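Local coordinates for putative uncharacterized protein (Pseudomonas phage 201phi2-1, PDB 3R4V) that is of unknown function but belongs to the phage tubulin-like proteins and holds guanosine-5'-diphosphate in a pocket of its N-terminal part, at residues A[144-149]-A[194-199]; A[225-230]-A[269-274]; A[4-9]-A[82-87]; A[172-177]-A[263-268]. One frame throughout, in Å; residues are numbered along the deposited sequence.

Contact 1: residues A[144-149]-A[194-199]; sequences KHLPIV and WVRFTD
Pro147 lays its ring over one face of Phe197, with CG 3.7 Å from the ring centroid and 18° off the ring normal, which is the geometry of a CH-pi contact. CG is displaced toward the CE2-CZ side of the ring. A chi1 of 57° sets Phe197 CG between the backbone N and the carbonyl carbon, and the ring beyond it lies under the proline. The same proline meets Thr198 tip to tip, CD lying 3.1 Å from OG1. A second flat group is covered on one face: Leu146 CD1 sits 3.1 Å above the guanidinium plane of Arg196, shifted toward NH1. The edge of that guanidinium is used differently, since NE donates to Asp199 OD2 at 2.8 Å in a nearly straight salt-bridge bond (163°), and NH1 bonds Ala111 O. Water joins the polar parts. One molecule accepts a hydrogen bond from Thr198 OG1 and donates to His145 O and Asp199 OD1; another lies 2.7 Å from both Pro147 O and Val195 O. Farther along, Val149 CG2 and Val195 CG2 touch at 3.6 Å, their side chains crossing obliquely. The contact thus joins the residues leading into strand 148-154 to the end of helix 188-195 and the residues just after it. Both valines also rest on Val114 of strand 113-119, while Phe197 reaches Cys209 of strand 208-214 and Ile269 of strand 264-270.

Contact 2: residues A[225-230]-A[269-274]; sequences EAISQL and INSVGV
Ile269 O is gripped by two successive amides, Ile227 N at 2.8 Å and Ser228 N at 3.3 Å. Two residues thus face one, which defines a classic beta bulge between the chain of strand 228-233 and the antiparallel strand 264-270. The two donors approach differently: Ile227 N comes nearly along the C=O axis, whereas Ser228 N is tilted 17° from the carbonyl plane. Ile269 N returns a bond to Ser228 O at 2.8 Å, completing the hydrogen-bonded pair of Ser228 and Ile269. The side chains of this pair lie on the same face of the sheet. The serine hydroxyl bonds Trp194 O, while Ile269 packs on Trp194 and Cys209. Beyond the bulge, the Ile227 side chain brings CD1 to 3.8 Å from Asn270 C and near Ser271 OG, which itself bonds Gln207. Asn270 turns its amide to outside partners, OD1 to His212 and ND2 to Pro224 O, and presents CB to Glu225 O. A water bridges the parting chains, donating to Glu225 O and accepting from Ser271 N. After it, the type I turn from Ser271 to Val274 leads into helix 274-294. At the exposed end, Glu225 crosses Val272 at about a right angle, with OE1 3.7 Å from Val272 CB.

Contact 3: residues A[4-9]-A[82-87]; sequences KVCLIF and DFYIVC
Strands 6-9 and 84-87 run parallel, their axes 4.7 Å apart and inclined by 13°, in a ladder that alternates donor and acceptor: Cys6 N to Phe83 O, Ile85 N to Cys6 O, Ile8 N to Ile85 O and Cys87 N to Ile8 O. The bond from Ile8 N to Ile85 O is the shortest, at 2.7 Å, and the straightest, at 167°. The pairing belongs to the parallel part of the tubulin-like sheet. Side chains alternate between the two faces. On one, Tyr84 CD1 lies 3.7 Å from Cys6 CB and also approaches Ile8 CD1, both oblique to the ring. On the other, Leu7 and Ile85 run alongside each other, CD2 of the leucine 4.1 Å from CD1 of the isoleucine. Val5 CG2 touches that same CD1 and meets the Phe83 ring at its edge. Farther on, Cys87 SG stands anti to its backbone N (chi1 174°) and 4.9 Å from the Phe9 ring centroid, an oblique sulfur-aromatic contact, with Cys87 CB 3.5 Å from Phe9 CD1. Backbone bonds supply the polar cohesion and fix the register, while the side chains meet by apolar contact; the Tyr84 hydroxyl finds its partners elsewhere, in Ala81 N and Arg109.

Contact 4: residues A[172-177]-A[263-268]; sequences IRKVVL and DQIHFV
Helix 161-178 packs across strand 264-270, and the local axes of 172-177 and 264-268 confirm the crossing: 10.3 Å apart at closest approach, at a signed angle of -96°. With the backbones so far apart, side chains span the gap. Leu177 CD2 meets Ile265 CD1 at 3.6 Å, the two chains crossing at a slant. The other branch of the isoleucine, CG2, lies 4.1 Å from Lys174 CD, making use of the lysine's aliphatic portion; the NZ beyond has a long, weak ion pair with Asp262. In chain order the helix falls between strands 148-154 and 208-214, a place consistent with the central helix of the tubulin fold, and the contact ties that helix to strand 264-270. The Phe267 ring reaches the helix backbone obliquely: CZ is 3.6 Å from Lys174 O, and CE2 is 4.2 Å from Val175 CG2. Ile213 of the adjacent strand 208-214 touches Lys174, Val175, Ile265 and Phe267 alike. On the strand's far side from the helix, Gln264 NE2 donates to His266 NE2 at 2.8 Å, within 4° of the imidazole plane, and His266 ND1 bonds Ser231 OG.

In the fold
All four contacts reach one mixed sheet. Contact 3 lies in its parallel part, where the side chain of Cys87 is about 9 Å from the bound guanosine-5'-diphosphate and that of Phe9 about 12 Å from a magnesium ion. Helix 161-178 carries the path onward: Leu7 CD2 is 3.5 Å from Ile172 CG2, and Ile85 CD1 is 3.7 Å from Val175 CG1, tying contact 3 to contact 4. Contacts 4 and 2 share strand 264-270, and Leu230 O and Phe267 N, 2.7 Å apart, connect them. Contact 1, centred 12 Å from contact 2, meets it through Trp194 CE2 and Ile269 CD1, 3.4 Å apart.

Contact 1: residues A[144-149]-A[194-199]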
loop_
_atom_site.group_PDB
_atom_site.type_symbol
_atom_site.label_atom_id
_atom_site.label_comp_id
_atom_site.label_asym_id
_atom_site.label_seq_id
_atom_site.Cartn_x
_atom_site.Cartn_y
_atom_site.Cartn_z
ATOM N N LYS A 144 11.109 -4.888 -12.740
ATOM C CA LYS A 144 12.226 -4.279 -12.018
ATOM C C LYS A 144 13.049 -5.337 -11.290
ATOM O O LYS A 144 14.077 -5.030 -10.687
ATOM C CB LYS A 144 11.718 -3.252 -11.006
ATOM C CG LYS A 144 10.752 -2.214 -11.568
ATOM C CD LYS A 144 11.418 -1.295 -12.547
ATOM C CE LYS A 144 10.562 -0.059 -12.814
ATOM N NZ LYS A 144 11.066 0.698 -13.985
ATOM N N HIS A 145 12.600 -6.581 -11.383
ATOM C CA HIS A 145 13.217 -7.698 -10.683
ATOM C C HIS A 145 13.447 -7.355 -9.211
ATOM O O HIS A 145 14.572 -7.303 -8.735
ATOM C CB HIS A 145 14.537 -8.111 -11.360
ATOM C CG HIS A 145 14.939 -9.516 -11.042
ATOM N ND1 HIS A 145 14.473 -10.600 -11.756
ATOM C CD2 HIS A 145 15.708 -10.018 -10.048
ATOM C CE1 HIS A 145 14.963 -11.709 -11.231
ATOM N NE2 HIS A 145 15.717 -11.382 -10.196
ATOM N N LEU A 146 12.361 -7.110 -8.485
ATOM C CA LEU A 146 12.474 -6.691 -7.106
ATOM C C LEU A 146 11.195 -7.118 -6.407
ATOM O O LEU A 146 10.130 -7.002 -7.005
ATOM C CB LEU A 146 12.565 -5.166 -7.070
ATOM C CG LEU A 146 12.599 -4.526 -5.697
ATOM C CD1 LEU A 146 13.964 -4.802 -5.093
ATOM C CD2 LEU A 146 12.310 -3.017 -5.753
ATOM N N PRO A 147 11.294 -7.615 -5.162
ATOM C CA PRO A 147 10.039 -7.901 -4.446
ATOM C C PRO A 147 9.298 -6.602 -4.193
ATOM O O PRO A 147 9.906 -5.589 -3.838
ATOM C CB PRO A 147 10.505 -8.489 -3.112
ATOM C CG PRO A 147 11.933 -8.969 -3.395
ATOM C CD PRO A 147 12.477 -7.975 -4.362
ATOM N N ILE A 148 7.987 -6.631 -4.394
ATOM C CA ILE A 148 7.173 -5.479 -4.051
ATOM C C ILE A 148 6.362 -5.872 -2.838
ATOM O O ILE A 148 5.429 -6.675 -2.923
ATOM C CB ILE A 148 6.275 -5.047 -5.228
ATOM C CG1 ILE A 148 7.141 -4.597 -6.424
ATOM C CG2 ILE A 148 5.280 -3.966 -4.762
ATOM C CD1 ILE A 148 7.974 -3.322 -6.206
ATOM N N VAL A 149 6.777 -5.352 -1.686
ATOM C CA VAL A 149 6.363 -5.883 -0.396
ATOM C C VAL A 149 5.284 -4.983 0.148
ATOM O O VAL A 149 5.512 -3.801 0.346
ATOM C CB VAL A 149 7.574 -5.883 0.572
ATOM C CG1 VAL A 149 7.181 -6.316 1.958
ATOM C CG2 VAL A 149 8.676 -6.800 0.022
ATOM N N TRP A 194 16.777 -7.381 3.916
ATOM C CA TRP A 194 15.539 -7.994 4.358
ATOM C C TRP A 194 14.464 -7.811 3.302
ATOM O O TRP A 194 13.801 -8.768 2.915
ATOM C CB TRP A 194 15.078 -7.372 5.685
ATOM C CG TRP A 194 13.633 -7.584 6.042
ATOM C CD1 TRP A 194 13.022 -8.766 6.347
ATOM C CD2 TRP A 194 12.627 -6.570 6.156
ATOM N NE1 TRP A 194 11.689 -8.548 6.644
ATOM C CE2 TRP A 194 11.424 -7.207 6.530
ATOM C CE3 TRP A 194 12.626 -5.183 5.972
ATOM C CZ2 TRP A 194 10.231 -6.506 6.721
ATOM C CZ3 TRP A 194 11.442 -4.483 6.165
ATOM C CH2 TRP A 194 10.263 -5.143 6.535
ATOM N N VAL A 195 14.284 -6.577 2.841
ATOM C CA VAL A 195 13.157 -6.279 1.957
ATOM C C VAL A 195 13.489 -6.487 0.470
ATOM O O VAL A 195 12.606 -6.842 -0.328
ATOM C CB VAL A 195 12.585 -4.859 2.223
ATOM C CG1 VAL A 195 13.543 -3.772 1.736
ATOM C CG2 VAL A 195 11.231 -4.725 1.567
ATOM N N ARG A 196 14.757 -6.285 0.106
ATOM C CA ARG A 196 15.247 -6.574 -1.246
ATOM C C ARG A 196 15.919 -7.954 -1.264
ATOM O O ARG A 196 17.071 -8.092 -1.690
ATOM C CB ARG A 196 16.257 -5.516 -1.686
ATOM C CG ARG A 196 15.720 -4.081 -1.749
ATOM C CD ARG A 196 16.843 -3.112 -2.196
ATOM N NE ARG A 196 17.376 -3.517 -3.495
ATOM C CZ ARG A 196 16.839 -3.152 -4.651
ATOM N NH1 ARG A 196 15.796 -2.334 -4.660
ATOM N NH2 ARG A 196 17.346 -3.588 -5.795
ATOM N N PHE A 197 15.206 -8.969 -0.784
ATOM C CA PHE A 197 15.830 -10.268 -0.535
ATOM C C PHE A 197 16.341 -10.972 -1.793
ATOM O O PHE A 197 17.226 -11.805 -1.704
ATOM C CB PHE A 197 14.924 -11.190 0.294
ATOM C CG PHE A 197 13.573 -11.444 -0.325
ATOM C CD1 PHE A 197 13.413 -12.431 -1.293
ATOM C CD2 PHE A 197 12.461 -10.704 0.070
ATOM C CE1 PHE A 197 12.176 -12.675 -1.874
ATOM C CE2 PHE A 197 11.212 -10.946 -0.495
ATOM C CZ PHE A 197 11.066 -11.932 -1.465
ATOM N N THR A 198 15.780 -10.654 -2.955
ATOM C CA THR A 198 16.262 -11.255 -4.209
ATOM C C THR A 198 17.643 -10.752 -4.641
ATOM O O THR A 198 18.264 -11.331 -5.531
ATOM C CB THR A 198 15.296 -10.992 -5.371
ATOM O OG1 THR A 198 14.956 -9.607 -5.382
ATOM C CG2 THR A 198 14.019 -11.816 -5.223
ATOM N N ASP A 199 18.131 -9.679 -4.028
ATOM C CA ASP A 199 19.438 -9.143 -4.415
ATOM C C ASP A 199 20.540 -10.166 -4.139
ATOM O O ASP A 199 21.439 -10.360 -4.963
ATOM C CB ASP A 199 19.742 -7.838 -3.672
ATOM C CG ASP A 199 19.142 -6.619 -4.352
ATOM O OD1 ASP A 199 18.412 -6.793 -5.349
ATOM O OD2 ASP A 199 19.396 -5.490 -3.877
HETATM O O HOH W 1 16.691 -8.278 -6.866
HETATM O O HOH W 2 16.458 -4.826 -8.519
HETATM O O HOH W 3 12.072 -5.049 -2.329
#

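Contact 2: residues A[225-230]-A[269-274]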
loop_
_atom_site.group_PDB
_atom_site.type_symbol
_atom_site.label_atom_id
_atom_site.label_comp_id
_atom_site.label_asym_id
_atom_site.label_seq_id
_atom_site.Cartn_x
_atom_site.Cartn_y
_atom_site.Cartn_z
ATOM N N GLU A 225 4.955 -20.076 5.114
ATOM C CA GLU A 225 6.041 -19.977 4.143
ATOM C C GLU A 225 6.809 -18.656 4.206
ATOM O O GLU A 225 6.984 -17.978 3.196
ATOM C CB GLU A 225 5.503 -20.220 2.730
ATOM C CG GLU A 225 4.902 -21.624 2.598
ATOM C CD GLU A 225 4.376 -21.946 1.203
ATOM O OE1 GLU A 225 4.864 -21.362 0.216
ATOM O OE2 GLU A 225 3.468 -22.792 1.102
ATOM N N ALA A 226 7.301 -18.313 5.390
ATOM C CA ALA A 226 7.988 -17.045 5.571
ATOM C C ALA A 226 9.247 -17.029 4.724
ATOM O O ALA A 226 10.001 -18.007 4.707
ATOM C CB ALA A 226 8.329 -16.832 7.041
ATOM N N ILE A 227 9.483 -15.927 4.028
ATOM C CA ILE A 227 10.697 -15.769 3.222
ATOM C C ILE A 227 11.800 -15.010 3.955
ATOM O O ILE A 227 12.952 -15.438 3.966
ATOM C CB ILE A 227 10.395 -14.992 1.924
ATOM C CG1 ILE A 227 9.284 -15.695 1.138
ATOM C CG2 ILE A 227 11.672 -14.798 1.084
ATOM C CD1 ILE A 227 8.699 -14.830 0.013
ATOM N N SER A 228 11.447 -13.870 4.544
ATOM C CA SER A 228 12.452 -12.962 5.084
ATOM C C SER A 228 11.904 -12.293 6.340
ATOM O O SER A 228 10.811 -11.734 6.322
ATOM C CB SER A 228 12.807 -11.921 4.011
ATOM O OG SER A 228 13.853 -11.067 4.410
ATOM N N GLN A 229 12.677 -12.317 7.419
ATOM C CA GLN A 229 12.147 -12.002 8.740
ATOM C C GLN A 229 13.068 -11.013 9.440
ATOM O O GLN A 229 14.284 -11.176 9.413
ATOM C CB GLN A 229 12.135 -13.304 9.531
ATOM C CG GLN A 229 11.187 -13.418 10.696
ATOM C CD GLN A 229 11.027 -14.875 11.088
ATOM O OE1 GLN A 229 10.305 -15.630 10.430
ATOM N NE2 GLN A 229 11.746 -15.294 12.128
ATOM N N LEU A 230 12.492 -9.995 10.069
ATOM C CA LEU A 230 13.262 -9.085 10.917
ATOM C C LEU A 230 12.561 -8.995 12.269
ATOM O O LEU A 230 11.366 -8.727 12.316
ATOM C CB LEU A 230 13.326 -7.709 10.265
ATOM C CG LEU A 230 14.654 -6.964 10.275
ATOM C CD1 LEU A 230 14.727 -6.001 9.107
ATOM C CD2 LEU A 230 14.824 -6.231 11.597
ATOM N N ILE A 269 8.034 -11.266 5.949
ATOM C CA ILE A 269 7.633 -11.167 4.549
ATOM C C ILE A 269 7.382 -12.580 4.010
ATOM O O ILE A 269 8.223 -13.454 4.165
ATOM C CB ILE A 269 8.731 -10.461 3.706
ATOM C CG1 ILE A 269 8.981 -9.042 4.227
ATOM C CG2 ILE A 269 8.369 -10.452 2.203
ATOM C CD1 ILE A 269 10.124 -8.311 3.558
ATOM N N ASN A 270 6.231 -12.798 3.372
ATOM C CA ASN A 270 5.989 -14.035 2.636
ATOM C C ASN A 270 5.283 -13.676 1.343
ATOM O O ASN A 270 5.153 -12.496 1.049
ATOM C CB ASN A 270 5.174 -15.035 3.453
ATOM C CG ASN A 270 3.725 -14.655 3.585
ATOM O OD1 ASN A 270 3.338 -13.512 3.322
ATOM N ND2 ASN A 270 2.904 -15.613 4.013
ATOM N N SER A 271 4.833 -14.662 0.571
ATOM C CA SER A 271 4.093 -14.318 -0.656
ATOM C C SER A 271 2.991 -15.314 -0.981
ATOM O O SER A 271 2.188 -15.058 -1.879
ATOM C CB SER A 271 5.035 -14.171 -1.859
ATOM O OG SER A 271 5.568 -15.444 -2.233
ATOM N N VAL A 272 2.946 -16.443 -0.279
ATOM C CA VAL A 272 1.951 -17.465 -0.603
ATOM C C VAL A 272 0.516 -16.969 -0.363
ATOM O O VAL A 272 -0.415 -17.446 -0.986
ATOM C CB VAL A 272 2.219 -18.810 0.111
ATOM C CG1 VAL A 272 1.959 -18.700 1.603
ATOM C CG2 VAL A 272 1.352 -19.903 -0.488
ATOM N N GLY A 273 0.351 -15.991 0.515
ATOM C CA GLY A 273 -0.974 -15.505 0.875
ATOM C C GLY A 273 -1.603 -14.632 -0.206
ATOM O O GLY A 273 -2.806 -14.373 -0.165
ATOM N N VAL A 274 -0.800 -14.171 -1.163
ATOM C CA VAL A 274 -1.313 -13.301 -2.234
ATOM C C VAL A 274 -2.356 -14.026 -3.090
ATOM O O VAL A 274 -3.310 -13.414 -3.566
ATOM C CB VAL A 274 -0.172 -12.754 -3.106
ATOM C CG1 VAL A 274 -0.720 -11.956 -4.312
ATOM C CG2 VAL A 274 0.748 -11.853 -2.253
HETATM O O HOH W 4 5.659 -17.339 0.893
#

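Contact 3: residues A[4-9]-A[82-87]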
loop_
_atom_site.group_PDB
_atom_site.type_symbol
_atom_site.label_atom_id
_atom_site.label_comp_id
_atom_site.label_asym_id
_atom_site.label_seq_id
_atom_site.Cartn_x
_atom_site.Cartn_y
_atom_site.Cartn_z
ATOM N N LYS A 4 16.417 9.336 6.928
ATOM C CA LYS A 4 16.239 7.971 7.408
ATOM C C LYS A 4 15.088 7.286 6.677
ATOM O O LYS A 4 15.189 6.132 6.254
ATOM C CB LYS A 4 15.955 7.943 8.918
ATOM C CG LYS A 4 17.112 8.343 9.818
ATOM C CD LYS A 4 16.775 8.028 11.275
ATOM C CE LYS A 4 17.671 8.775 12.256
ATOM N NZ LYS A 4 19.107 8.419 12.111
ATOM N N VAL A 5 13.982 8.004 6.540
ATOM C CA VAL A 5 12.804 7.445 5.894
ATOM C C VAL A 5 11.969 8.553 5.284
ATOM O O VAL A 5 11.827 9.643 5.857
ATOM C CB VAL A 5 11.942 6.624 6.903
ATOM C CG1 VAL A 5 11.412 7.516 7.997
ATOM C CG2 VAL A 5 10.795 5.915 6.198
ATOM N N CYS A 6 11.451 8.267 4.099
ATOM C CA CYS A 6 10.523 9.153 3.439
ATOM C C CYS A 6 9.177 8.434 3.295
ATOM O O CYS A 6 9.113 7.300 2.811
ATOM C CB CYS A 6 11.095 9.553 2.080
ATOM S SG CYS A 6 9.974 10.482 1.059
ATOM N N LEU A 7 8.107 9.092 3.732
ATOM C CA LEU A 7 6.775 8.501 3.667
ATOM C C LEU A 7 5.968 9.143 2.546
ATOM O O LEU A 7 5.827 10.370 2.479
ATOM C CB LEU A 7 6.037 8.671 4.997
ATOM C CG LEU A 7 6.701 7.996 6.196
ATOM C CD1 LEU A 7 7.677 8.959 6.860
ATOM C CD2 LEU A 7 5.655 7.553 7.187
ATOM N N ILE A 8 5.414 8.300 1.683
ATOM C CA ILE A 8 4.702 8.774 0.508
ATOM C C ILE A 8 3.252 8.291 0.533
ATOM O O ILE A 8 3.002 7.099 0.723
ATOM C CB ILE A 8 5.386 8.244 -0.751
ATOM C CG1 ILE A 8 6.820 8.775 -0.820
ATOM C CG2 ILE A 8 4.584 8.620 -1.995
ATOM C CD1 ILE A 8 7.734 7.953 -1.698
ATOM N N PHE A 9 2.310 9.217 0.347
ATOM C CA PHE A 9 0.878 8.912 0.382
ATOM C C PHE A 9 0.233 9.390 -0.898
ATOM O O PHE A 9 0.539 10.482 -1.381
ATOM C CB PHE A 9 0.195 9.624 1.560
ATOM C CG PHE A 9 0.697 9.175 2.888
ATOM C CD1 PHE A 9 0.093 8.110 3.542
ATOM C CD2 PHE A 9 1.817 9.761 3.448
ATOM C CE1 PHE A 9 0.578 7.658 4.757
ATOM C CE2 PHE A 9 2.303 9.319 4.667
ATOM C CZ PHE A 9 1.682 8.266 5.322
ATOM N N ASP A 82 17.060 6.475 2.960
ATOM C CA ASP A 82 17.506 5.114 3.229
ATOM C C ASP A 82 16.366 4.094 3.194
ATOM O O ASP A 82 16.604 2.895 3.041
ATOM C CB ASP A 82 18.223 5.042 4.577
ATOM C CG ASP A 82 19.586 5.721 4.553
ATOM O OD1 ASP A 82 20.205 5.764 3.467
ATOM O OD2 ASP A 82 20.030 6.210 5.619
ATOM N N PHE A 83 15.134 4.564 3.362
ATOM C CA PHE A 83 13.979 3.681 3.317
ATOM C C PHE A 83 12.759 4.498 2.933
ATOM O O PHE A 83 12.701 5.691 3.215
ATOM C CB PHE A 83 13.777 3.026 4.696
ATOM C CG PHE A 83 12.848 1.840 4.688
ATOM C CD1 PHE A 83 13.322 0.561 4.415
ATOM C CD2 PHE A 83 11.508 1.998 4.973
ATOM C CE1 PHE A 83 12.466 -0.536 4.422
ATOM C CE2 PHE A 83 10.647 0.910 4.979
ATOM C CZ PHE A 83 11.125 -0.363 4.711
ATOM N N TYR A 84 11.792 3.878 2.257
ATOM C CA TYR A 84 10.553 4.585 1.938
ATOM C C TYR A 84 9.339 3.782 2.369
ATOM O O TYR A 84 9.366 2.559 2.406
ATOM C CB TYR A 84 10.426 4.873 0.433
ATOM C CG TYR A 84 11.615 5.587 -0.196
ATOM C CD1 TYR A 84 11.553 6.943 -0.529
ATOM C CD2 TYR A 84 12.792 4.900 -0.469
ATOM C CE1 TYR A 84 12.643 7.595 -1.123
ATOM C CE2 TYR A 84 13.876 5.542 -1.060
ATOM C CZ TYR A 84 13.797 6.885 -1.374
ATOM O OH TYR A 84 14.877 7.500 -1.961
ATOM N N ILE A 85 8.259 4.477 2.667
ATOM C CA ILE A 85 6.986 3.818 2.909
ATOM C C ILE A 85 5.982 4.442 1.949
ATOM O O ILE A 85 5.887 5.669 1.870
ATOM C CB ILE A 85 6.536 4.035 4.353
ATOM C CG1 ILE A 85 7.585 3.454 5.314
ATOM C CG2 ILE A 85 5.142 3.434 4.593
ATOM C CD1 ILE A 85 7.376 3.817 6.774
ATOM N N VAL A 86 5.237 3.614 1.218
ATOM C CA VAL A 86 4.236 4.119 0.275
ATOM C C VAL A 86 2.835 3.661 0.690
ATOM O O VAL A 86 2.664 2.524 1.098
ATOM C CB VAL A 86 4.491 3.585 -1.120
ATOM C CG1 VAL A 86 3.627 4.350 -2.129
ATOM C CG2 VAL A 86 5.963 3.702 -1.467
ATOM N N CYS A 87 1.836 4.530 0.571
ATOM C CA CYS A 87 0.513 4.199 1.091
ATOM C C CYS A 87 -0.614 4.743 0.220
ATOM O O CYS A 87 -0.654 5.928 -0.090
ATOM C CB CYS A 87 0.373 4.729 2.532
ATOM S SG CYS A 87 -1.288 4.550 3.244
#

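Contact 4: residues A[172-177]-A[263-268]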
loop_
_atom_site.group_PDB
_atom_site.type_symbol
_atom_site.label_atom_id
_atom_site.label_comp_id
_atom_site.label_asym_id
_atom_site.label_seq_id
_atom_site.Cartn_x
_atom_site.Cartn_y
_atom_site.Cartn_z
ATOM N N ILE A 172 2.419 1.798 10.296
ATOM C CA ILE A 172 3.434 2.642 9.687
ATOM C C ILE A 172 4.438 3.120 10.734
ATOM O O ILE A 172 5.639 3.128 10.491
ATOM C CB ILE A 172 2.810 3.837 8.955
ATOM C CG1 ILE A 172 2.064 3.323 7.719
ATOM C CG2 ILE A 172 3.894 4.817 8.535
ATOM C CD1 ILE A 172 1.392 4.403 6.907
ATOM N N ARG A 173 3.939 3.525 11.895
ATOM C CA ARG A 173 4.817 3.905 12.998
ATOM C C ARG A 173 5.775 2.789 13.424
ATOM O O ARG A 173 6.911 3.065 13.815
ATOM C CB ARG A 173 3.994 4.357 14.198
ATOM C CG ARG A 173 3.156 5.583 13.908
ATOM C CD ARG A 173 2.690 6.221 15.192
ATOM N NE ARG A 173 1.872 7.401 14.936
ATOM C CZ ARG A 173 2.349 8.627 14.729
ATOM N NH1 ARG A 173 3.658 8.858 14.728
ATOM N NH2 ARG A 173 1.507 9.627 14.507
ATOM N N LYS A 174 5.318 1.542 13.385
ATOM C CA LYS A 174 6.213 0.439 13.730
ATOM C C LYS A 174 7.319 0.325 12.684
ATOM O O LYS A 174 8.462 0.035 13.021
ATOM C CB LYS A 174 5.461 -0.892 13.890
ATOM C CG LYS A 174 4.546 -0.971 15.114
ATOM C CD LYS A 174 3.815 -2.304 15.153
ATOM C CE LYS A 174 3.157 -2.569 16.507
ATOM N NZ LYS A 174 2.191 -1.524 16.918
ATOM N N VAL A 175 6.994 0.567 11.412
ATOM C CA VAL A 175 8.021 0.525 10.374
ATOM C C VAL A 175 8.965 1.722 10.516
ATOM O O VAL A 175 10.170 1.592 10.306
ATOM C CB VAL A 175 7.419 0.481 8.930
ATOM C CG1 VAL A 175 8.548 0.483 7.900
ATOM C CG2 VAL A 175 6.575 -0.758 8.782
ATOM N N VAL A 176 8.420 2.888 10.862
ATOM C CA VAL A 176 9.258 4.068 11.082
ATOM C C VAL A 176 10.227 3.780 12.215
ATOM O O VAL A 176 11.398 4.137 12.149
ATOM C CB VAL A 176 8.426 5.336 11.371
ATOM C CG1 VAL A 176 9.321 6.471 11.859
ATOM C CG2 VAL A 176 7.670 5.757 10.101
ATOM N N LEU A 177 9.732 3.085 13.232
ATOM C CA LEU A 177 10.568 2.682 14.368
ATOM C C LEU A 177 11.646 1.701 13.907
ATOM O O LEU A 177 12.837 1.874 14.196
ATOM C CB LEU A 177 9.701 2.038 15.446
ATOM C CG LEU A 177 10.435 1.287 16.549
ATOM C CD1 LEU A 177 11.202 2.277 17.406
ATOM C CD2 LEU A 177 9.444 0.477 17.382
ATOM N N ASP A 263 7.245 -4.622 23.322
ATOM C CA ASP A 263 8.420 -5.341 23.801
ATOM C C ASP A 263 9.125 -6.150 22.705
ATOM O O ASP A 263 10.333 -6.375 22.760
ATOM C CB ASP A 263 8.028 -6.253 24.965
ATOM C CG ASP A 263 9.226 -6.885 25.642
ATOM O OD1 ASP A 263 9.875 -6.203 26.468
ATOM O OD2 ASP A 263 9.513 -8.069 25.358
ATOM N N GLN A 264 8.367 -6.608 21.718
ATOM C CA GLN A 264 8.966 -7.261 20.561
ATOM C C GLN A 264 8.067 -7.069 19.355
ATOM O O GLN A 264 6.837 -7.034 19.487
ATOM C CB GLN A 264 9.240 -8.744 20.820
ATOM C CG GLN A 264 8.006 -9.603 20.977
ATOM C CD GLN A 264 8.350 -11.018 21.412
ATOM O OE1 GLN A 264 8.746 -11.250 22.560
ATOM N NE2 GLN A 264 8.215 -11.967 20.501
ATOM N N ILE A 265 8.684 -6.900 18.189
ATOM C CA ILE A 265 7.952 -6.672 16.944
ATOM C C ILE A 265 8.644 -7.497 15.870
ATOM O O ILE A 265 9.867 -7.446 15.758
ATOM C CB ILE A 265 7.944 -5.176 16.513
ATOM C CG1 ILE A 265 7.610 -4.262 17.697
ATOM C CG2 ILE A 265 6.958 -4.942 15.351
ATOM C CD1 ILE A 265 7.821 -2.789 17.423
ATOM N N HIS A 266 7.869 -8.267 15.108
ATOM C CA HIS A 266 8.402 -9.108 14.036
ATOM C C HIS A 266 7.822 -8.676 12.716
ATOM O O HIS A 266 6.607 -8.559 12.582
ATOM C CB HIS A 266 8.051 -10.574 14.287
ATOM C CG HIS A 266 8.428 -11.047 15.661
ATOM N ND1 HIS A 266 9.700 -11.472 15.980
ATOM C CD2 HIS A 266 7.708 -11.129 16.803
ATOM C CE1 HIS A 266 9.744 -11.805 17.256
ATOM N NE2 HIS A 266 8.550 -11.601 17.782
ATOM N N PHE A 267 8.696 -8.457 11.741
ATOM C CA PHE A 267 8.282 -8.005 10.417
ATOM C C PHE A 267 8.575 -9.156 9.473
ATOM O O PHE A 267 9.740 -9.412 9.141
ATOM C CB PHE A 267 9.097 -6.770 10.039
ATOM C CG PHE A 267 8.957 -5.622 11.017
ATOM C CD1 PHE A 267 9.717 -5.584 12.180
ATOM C CD2 PHE A 267 8.068 -4.596 10.778
ATOM C CE1 PHE A 267 9.590 -4.529 13.076
ATOM C CE2 PHE A 267 7.932 -3.538 11.669
ATOM C CZ PHE A 267 8.688 -3.506 12.822
ATOM N N VAL A 268 7.539 -9.881 9.087
ATOM C CA VAL A 268 7.730 -11.118 8.339
ATOM C C VAL A 268 7.198 -10.958 6.932
ATOM O O VAL A 268 6.066 -10.534 6.741
ATOM C CB VAL A 268 7.001 -12.276 9.007
ATOM C CG1 VAL A 268 7.426 -13.609 8.364
ATOM C CG2 VAL A 268 7.284 -12.276 10.516
#